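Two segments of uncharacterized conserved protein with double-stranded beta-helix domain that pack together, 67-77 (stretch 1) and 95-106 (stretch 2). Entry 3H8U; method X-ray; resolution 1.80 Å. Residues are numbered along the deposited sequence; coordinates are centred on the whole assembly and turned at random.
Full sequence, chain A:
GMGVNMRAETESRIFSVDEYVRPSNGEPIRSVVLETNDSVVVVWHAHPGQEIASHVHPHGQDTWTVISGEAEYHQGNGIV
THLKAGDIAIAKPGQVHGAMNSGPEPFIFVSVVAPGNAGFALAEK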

# COMPACT_ATOMS: atom_id res chain seq x y z
N ILE A 67 -6.40 5.01 -3.74
CA ILE A 67 -6.83 4.44 -5.04
C ILE A 67 -7.74 5.39 -5.81
O ILE A 67 -7.60 5.56 -7.03
CB ILE A 67 -7.64 3.10 -4.83
CG1 ILE A 67 -6.82 2.06 -4.04
CG2 ILE A 67 -8.06 2.50 -6.13
CD1 ILE A 67 -5.46 1.79 -4.66
N SER A 68 -8.68 6.01 -5.11
CA SER A 68 -9.70 6.80 -5.72
C SER A 68 -10.09 7.96 -4.83
O SER A 68 -10.10 7.82 -3.61
CB SER A 68 -10.89 5.86 -6.01
OG SER A 68 -12.10 6.54 -6.04
N GLY A 69 -10.35 9.11 -5.45
CA GLY A 69 -11.03 10.22 -4.76
C GLY A 69 -10.12 11.14 -3.99
O GLY A 69 -8.89 11.07 -4.09
N GLU A 70 -10.75 12.01 -3.21
CA GLU A 70 -10.08 13.06 -2.47
C GLU A 70 -10.63 13.08 -1.03
O GLU A 70 -11.81 12.78 -0.81
CB GLU A 70 -10.32 14.40 -3.16
CG GLU A 70 -9.67 14.56 -4.54
CD GLU A 70 -9.71 15.99 -5.07
OE1 GLU A 70 -9.84 16.94 -4.28
OE2 GLU A 70 -9.57 16.16 -6.30
N ALA A 71 -9.79 13.46 -0.06
CA ALA A 71 -10.20 13.56 1.33
C ALA A 71 -9.43 14.64 2.05
O ALA A 71 -8.35 15.06 1.61
CB ALA A 71 -10.00 12.23 2.05
N GLU A 72 -10.02 15.10 3.15
CA GLU A 72 -9.35 15.90 4.15
C GLU A 72 -8.72 14.93 5.12
O GLU A 72 -9.45 14.22 5.79
CB GLU A 72 -10.34 16.65 4.99
CG GLU A 72 -11.10 17.74 4.40
CD GLU A 72 -12.18 18.24 5.42
OE1 GLU A 72 -12.14 17.93 6.67
OE2 GLU A 72 -13.08 18.91 4.94
N TYR A 73 -7.40 14.92 5.22
CA TYR A 73 -6.69 14.01 6.11
C TYR A 73 -6.48 14.76 7.43
O TYR A 73 -5.85 15.80 7.44
CB TYR A 73 -5.35 13.66 5.47
CG TYR A 73 -4.53 12.65 6.22
CD1 TYR A 73 -4.95 11.34 6.36
CD2 TYR A 73 -3.29 13.01 6.79
CE1 TYR A 73 -4.14 10.38 7.02
CE2 TYR A 73 -2.52 12.08 7.45
CZ TYR A 73 -2.93 10.78 7.56
OH TYR A 73 -2.12 9.87 8.25
N HIS A 74 -7.12 14.30 8.50
CA HIS A 74 -6.94 14.91 9.83
C HIS A 74 -5.68 14.38 10.51
O HIS A 74 -5.50 13.18 10.64
CB HIS A 74 -8.14 14.60 10.73
CG HIS A 74 -8.09 15.28 12.08
ND1 HIS A 74 -8.52 14.67 13.24
CD2 HIS A 74 -7.65 16.52 12.45
CE1 HIS A 74 -8.36 15.50 14.25
NE2 HIS A 74 -7.80 16.61 13.80
N GLN A 75 -4.83 15.29 10.96
CA GLN A 75 -3.53 14.95 11.55
C GLN A 75 -3.53 15.15 13.07
O GLN A 75 -2.46 15.09 13.68
CB GLN A 75 -2.42 15.82 10.91
CG GLN A 75 -2.35 15.64 9.36
CD GLN A 75 -1.06 16.14 8.73
OE1 GLN A 75 -0.21 16.74 9.40
NE2 GLN A 75 -0.92 15.93 7.43
N GLY A 76 -4.71 15.36 13.65
CA GLY A 76 -4.86 15.66 15.07
C GLY A 76 -4.98 17.17 15.29
O GLY A 76 -4.48 17.95 14.48
N ASN A 77 -5.69 17.59 16.33
CA ASN A 77 -5.74 19.01 16.72
C ASN A 77 -6.41 19.95 15.73
O ASN A 77 -6.17 21.17 15.76
CB ASN A 77 -4.32 19.55 16.93
CG ASN A 77 -3.57 18.82 17.99
OD1 ASN A 77 -3.80 19.06 19.18
ND2 ASN A 77 -2.63 17.93 17.58
N GLN A 95 0.89 9.25 16.23
CA GLN A 95 0.34 10.28 15.37
C GLN A 95 -1.16 10.07 15.12
O GLN A 95 -1.57 9.04 14.59
CB GLN A 95 1.12 10.37 14.05
CG GLN A 95 2.52 10.92 14.22
CD GLN A 95 3.17 11.30 12.89
OE1 GLN A 95 2.97 10.61 11.87
NE2 GLN A 95 4.00 12.33 12.92
N VAL A 96 -1.97 11.06 15.48
CA VAL A 96 -3.40 11.00 15.22
C VAL A 96 -3.67 11.07 13.72
O VAL A 96 -3.03 11.86 13.00
CB VAL A 96 -4.16 12.16 15.93
CG1 VAL A 96 -5.66 12.09 15.61
CG2 VAL A 96 -3.98 12.09 17.43
N HIS A 97 -4.58 10.23 13.24
CA HIS A 97 -4.98 10.26 11.84
C HIS A 97 -6.43 9.79 11.66
O HIS A 97 -6.91 8.86 12.34
CB HIS A 97 -4.02 9.45 10.95
CG HIS A 97 -3.97 7.99 11.28
ND1 HIS A 97 -3.57 7.51 12.52
CD2 HIS A 97 -4.20 6.89 10.51
CE1 HIS A 97 -3.61 6.19 12.50
NE2 HIS A 97 -3.99 5.79 11.30
N GLY A 98 -7.10 10.44 10.73
CA GLY A 98 -8.49 10.18 10.36
C GLY A 98 -8.74 10.88 9.03
O GLY A 98 -7.84 11.56 8.50
N ALA A 99 -9.94 10.75 8.47
CA ALA A 99 -10.23 11.46 7.23
C ALA A 99 -11.71 11.72 7.01
O ALA A 99 -12.54 11.07 7.63
CB ALA A 99 -9.64 10.70 6.05
N MSE A 100 -12.03 12.71 6.17
CA MSE A 100 -13.38 12.91 5.66
C MSE A 100 -13.30 12.99 4.13
O MSE A 100 -12.47 13.75 3.61
CB MSE A 100 -14.04 14.19 6.22
CG MSE A 100 -15.59 14.14 6.01
SE MSE A 100 -16.36 15.80 5.72
CE MSE A 100 -15.28 16.24 4.24
N ASN A 101 -14.16 12.22 3.44
CA ASN A 101 -14.28 12.29 1.97
C ASN A 101 -14.91 13.65 1.61
O ASN A 101 -16.12 13.86 1.83
CB ASN A 101 -15.11 11.14 1.40
CG ASN A 101 -15.22 11.20 -0.09
OD1 ASN A 101 -14.79 12.19 -0.67
ND2 ASN A 101 -15.76 10.16 -0.74
N SER A 102 -14.10 14.55 1.04
CA SER A 102 -14.55 15.88 0.63
C SER A 102 -15.14 15.90 -0.79
O SER A 102 -15.70 16.93 -1.22
CB SER A 102 -13.39 16.88 0.74
OG SER A 102 -12.22 16.33 0.15
N GLY A 103 -15.03 14.79 -1.51
CA GLY A 103 -15.81 14.58 -2.72
C GLY A 103 -15.13 15.09 -3.98
O GLY A 103 -14.12 15.81 -3.88
N PRO A 104 -15.74 14.84 -5.15
CA PRO A 104 -17.02 14.13 -5.32
C PRO A 104 -16.99 12.62 -5.37
O PRO A 104 -18.03 11.99 -5.14
CB PRO A 104 -17.53 14.66 -6.66
CG PRO A 104 -16.35 15.11 -7.38
CD PRO A 104 -15.28 15.44 -6.42
N GLU A 105 -15.84 12.03 -5.69
CA GLU A 105 -15.78 10.62 -5.97
C GLU A 105 -15.76 9.83 -4.66
O GLU A 105 -15.41 10.38 -3.62
CB GLU A 105 -14.53 10.30 -6.79
CG GLU A 105 -14.56 10.93 -8.16
CD GLU A 105 -13.44 10.48 -9.06
OE1 GLU A 105 -12.77 9.46 -8.79
OE2 GLU A 105 -13.25 11.15 -10.10
N PRO A 106 -16.09 8.51 -4.74
CA PRO A 106 -15.78 7.67 -3.59
C PRO A 106 -14.31 7.81 -3.21
O PRO A 106 -13.42 7.91 -4.09
CB PRO A 106 -16.07 6.24 -4.08
CG PRO A 106 -16.20 6.37 -5.59
CD PRO A 106 -16.70 7.74 -5.84
O HOH W 1 -10.05 9.53 -8.24
O HOH W 2 -13.53 12.20 -3.21
O HOH W 3 -12.35 17.24 -2.32
O HOH W 4 -1.01 13.69 15.81

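The two stretches run antiparallel, their strand axes (70-74 and 97-101) inclined at 160° and approaching to 4.5 Å, and together they bury 763 Å² summed over both sides. Gln95 makes no contact with stretch 1, but His97, in the p rotamer (chi1 62°), donates from ND1 to Gln95 O at 3.3 Å.

At Val96 the pairing is carried by water and packing rather than by direct bonds. Water 4 accepts from Val96 N (2.8 Å) and donates to Gln75 O (2.9 Å), joining the two backbones where no direct N-H...O bond is formed. The Val96 side chain points toward stretch 1 and its CB lies 3.7 Å from Gly76 CA. An ideal CB on Gly76 would sit 3.0 Å from Val96 CB, a clash, and the backbone angles of Gly76 (97/150) also call for glycine.

His97 contributes its CA as a donor-like group, 3.2 Å from His74 O with an angle of 161° at the hydrogen. Its CB is 3.3 Å from Tyr73 OH, so the long tyrosine side chain, in the t rotamer, reaches back over stretch 2; the hydroxyl itself is hydrogen-bonded elsewhere in the structure.

Gly98 and His74 form the first hydrogen-bonded pair: His74 N donates to Gly98 O at 2.8 Å (144°), and Gly98 N to His74 O at 3.2 Å (141°). Next, Ala99 faces Tyr73 in a non-hydrogen-bonded pair with CA atoms 4.5 Å apart. Its methyl lies on the same sheet face as Tyr73 and Ala71, and the 4.3 Å between Ala99 CB and Ala71 CB is an apolar contact between two buried, compact side chains. Ala99 CA also approaches Glu72 O at 3.2 Å.

Selenomethionine Met100 pairs with Glu72 through the straightest backbone bonds of the ladder, Glu72 N to Met100 O at 2.8 Å (156°) and Met100 N to Glu72 O at 3.0 Å (159°). Both side chains occupy the other face, where Met100 CE comes within 3.5 Å of Glu72 OE2; the terminal methyl of the selenoether chain lies against the carboxylate of the partly exposed Glu72.

Asn101 organises the turn beyond the strand. Its ND2 donates to Glu105 O (2.9 Å, 163°), while OD1 accepts a weak bond from Gly103 N (2.7 Å, 129°). OD1 also lies 3.0 Å from Glu70 O, but two acceptors cannot bond; water 2 accepts from Glu70 N at 2.8 Å and lies 2.8 Å from Asn101 OD1. Ser102 N gives Glu70 O a weak bond (3.4 Å, 136°), and water 3 bridges Ser102 OG (2.6 Å) to Glu70 OE1 (3.2 Å). Gly103 suits its positive phi of 89°.

After the cis peptide before Pro104, water 1 connects Glu105 OE1 to Gly69 N, 2.8 Å from each. Finally, Ser68 OG donates to Pro106 O at 2.7 Å. Pro106 O also lies 3.4 Å from Gly69 CA, and an ideal CB on Gly69 would fall 2.2 Å from Pro106 O, leaving room for glycine alone.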